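Local coordinates for protein ribonucleotide monophosphatase NagD (Escherichia coli, PDB 2C4N) that removes phosphate from nucleotides, probably including ribo- and deoxyribonucleoside mono-, di- and triphosphates, as a magnesium-dependent phosphatase of the HAD superfamily, at residues A[39-44]-A[174-179]. Residues are numbered along the deposited sequence; the frame is centred on the assembly and turned at random.
With PO4 (phosphate ion), chain D; PO4 (phosphate ion), chain C.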
# COMPACT_ATOMS: atom_id res chain seq x y z
N VAL A 39 -1.58 -26.06 24.20
CA VAL A 39 -1.19 -24.66 24.28
C VAL A 39 -2.41 -23.83 23.89
O VAL A 39 -3.01 -24.05 22.84
CB VAL A 39 -0.03 -24.33 23.31
CG1 VAL A 39 0.14 -22.82 23.20
CG2 VAL A 39 1.26 -24.96 23.81
N LEU A 40 -2.78 -22.89 24.76
CA LEU A 40 -3.90 -22.00 24.49
C LEU A 40 -3.25 -20.70 24.04
O LEU A 40 -2.61 -20.00 24.82
CB LEU A 40 -4.76 -21.81 25.74
CG LEU A 40 -5.38 -23.11 26.27
CD1 LEU A 40 -6.38 -22.77 27.37
CD2 LEU A 40 -6.07 -23.87 25.13
N LEU A 41 -3.41 -20.41 22.76
CA LEU A 41 -2.78 -19.26 22.13
C LEU A 41 -3.64 -18.02 21.95
O LEU A 41 -4.83 -18.10 21.67
CB LEU A 41 -2.25 -19.70 20.76
CG LEU A 41 -1.50 -18.69 19.89
CD1 LEU A 41 -0.09 -18.51 20.43
CD2 LEU A 41 -1.46 -19.19 18.45
N THR A 42 -3.01 -16.86 22.14
CA THR A 42 -3.69 -15.59 21.91
C THR A 42 -2.68 -14.60 21.36
O THR A 42 -1.54 -14.55 21.81
CB THR A 42 -4.35 -15.00 23.17
OG1 THR A 42 -4.93 -13.74 22.82
CG2 THR A 42 -3.33 -14.79 24.28
N ASN A 43 -3.11 -13.82 20.38
CA ASN A 43 -2.25 -12.83 19.76
C ASN A 43 -2.07 -11.59 20.61
O ASN A 43 -1.18 -10.78 20.34
CB ASN A 43 -2.83 -12.42 18.41
CG ASN A 43 -1.90 -12.73 17.27
OD1 ASN A 43 -1.16 -13.71 17.31
ND2 ASN A 43 -1.95 -11.91 16.22
N TYR A 44 -2.89 -11.43 21.64
CA TYR A 44 -2.78 -10.26 22.48
C TYR A 44 -1.77 -10.43 23.61
O TYR A 44 -1.67 -11.49 24.23
CB TYR A 44 -4.18 -9.83 22.96
CG TYR A 44 -5.02 -9.38 21.78
CD1 TYR A 44 -5.78 -10.30 21.04
CD2 TYR A 44 -4.99 -8.05 21.33
CE1 TYR A 44 -6.48 -9.91 19.89
CE2 TYR A 44 -5.68 -7.66 20.18
CZ TYR A 44 -6.43 -8.59 19.47
OH TYR A 44 -7.10 -8.20 18.33
N VAL A 174 5.61 -10.75 15.73
CA VAL A 174 5.82 -12.08 16.28
C VAL A 174 4.58 -12.96 16.23
O VAL A 174 4.67 -14.16 16.00
CB VAL A 174 6.31 -11.98 17.75
CG1 VAL A 174 6.41 -13.37 18.38
CG2 VAL A 174 7.66 -11.27 17.80
N GLY A 175 3.41 -12.36 16.44
CA GLY A 175 2.17 -13.14 16.44
C GLY A 175 1.61 -13.55 15.09
O GLY A 175 2.19 -13.26 14.05
N LYS A 176 0.48 -14.25 15.12
CA LYS A 176 -0.19 -14.71 13.90
C LYS A 176 -0.45 -13.47 13.03
O LYS A 176 -0.68 -12.39 13.56
CB LYS A 176 -1.54 -15.36 14.24
CG LYS A 176 -1.46 -16.58 15.14
CD LYS A 176 -2.85 -16.99 15.62
CE LYS A 176 -3.40 -16.00 16.65
NZ LYS A 176 -4.86 -16.20 16.88
N PRO A 177 -0.46 -13.63 11.70
CA PRO A 177 -0.29 -14.83 10.87
C PRO A 177 1.14 -15.35 10.69
O PRO A 177 1.37 -16.29 9.93
CB PRO A 177 -0.92 -14.43 9.55
CG PRO A 177 -0.54 -12.98 9.45
CD PRO A 177 -0.80 -12.47 10.85
N SER A 178 2.10 -14.74 11.38
CA SER A 178 3.48 -15.19 11.27
C SER A 178 3.60 -16.64 11.73
O SER A 178 3.15 -17.00 12.81
CB SER A 178 4.39 -14.30 12.13
OG SER A 178 5.70 -14.82 12.18
N PRO A 179 4.20 -17.50 10.89
CA PRO A 179 4.35 -18.91 11.25
C PRO A 179 5.29 -19.14 12.43
O PRO A 179 5.21 -20.15 13.13
CB PRO A 179 4.90 -19.53 9.96
CG PRO A 179 4.36 -18.63 8.89
CD PRO A 179 4.57 -17.27 9.48
P PO4 D . -6.98 -14.32 19.74
O1 PO4 D . -6.93 -15.23 20.92
O2 PO4 D . -5.71 -14.44 18.98
O3 PO4 D . -8.11 -14.70 18.88
O4 PO4 D . -7.16 -12.93 20.21
P PO4 C . -6.27 -12.68 15.66
O1 PO4 C . -6.35 -12.49 17.13
O2 PO4 C . -7.51 -12.18 15.02
O3 PO4 C . -5.11 -11.92 15.13
O4 PO4 C . -6.09 -14.12 15.35
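Asn43 and Lys176 are joined by two hydrogen bonds between the side-chain amide of one and the backbone of the other. Lys176 N donates to Asn43 OD1 at 2.8 Å, in the carbonyl plane and on a lone pair, though bent (N-H...O 140°). Asn43 ND2 returns a straighter bond to Lys176 O at 3.0 Å, so both ends of the amide are used and its flip is fixed; Asp146 takes a further bond from ND2. The same OD1 lies 3.5 Å from Gly175 CA and 3.3 Å from Lys176 CE, which makes this the tight part of the interface. With an alanine in place of Asn43, Lys176 N and O would probably lose these mates and a gap would open beside Lys176 CE.

Contact is looser at Leu41, where CD2 grazes Lys176 CD at 3.8 Å. Toward the phosphate pocket, protein packing gives way to two phosphate ions, probably from the crystallisation liquor. The lysine chain, bent at chi3 (-72°), brings Lys176 NZ within 2.9 Å of O2 of the chain D phosphate, and NZ also bonds O4 of the chain C phosphate. Asn43 N reaches O2 of the chain D phosphate at 3.0 Å. Asp9 and Asp206 form salt bridges with NZ, which thereby joins the magnesium ligand Asp9 to the phosphates. Asn43 N and Lys176 NZ thus share one anion oxygen beside the magnesium site, consistent with their predicted substrate-binding role in the HAD active site.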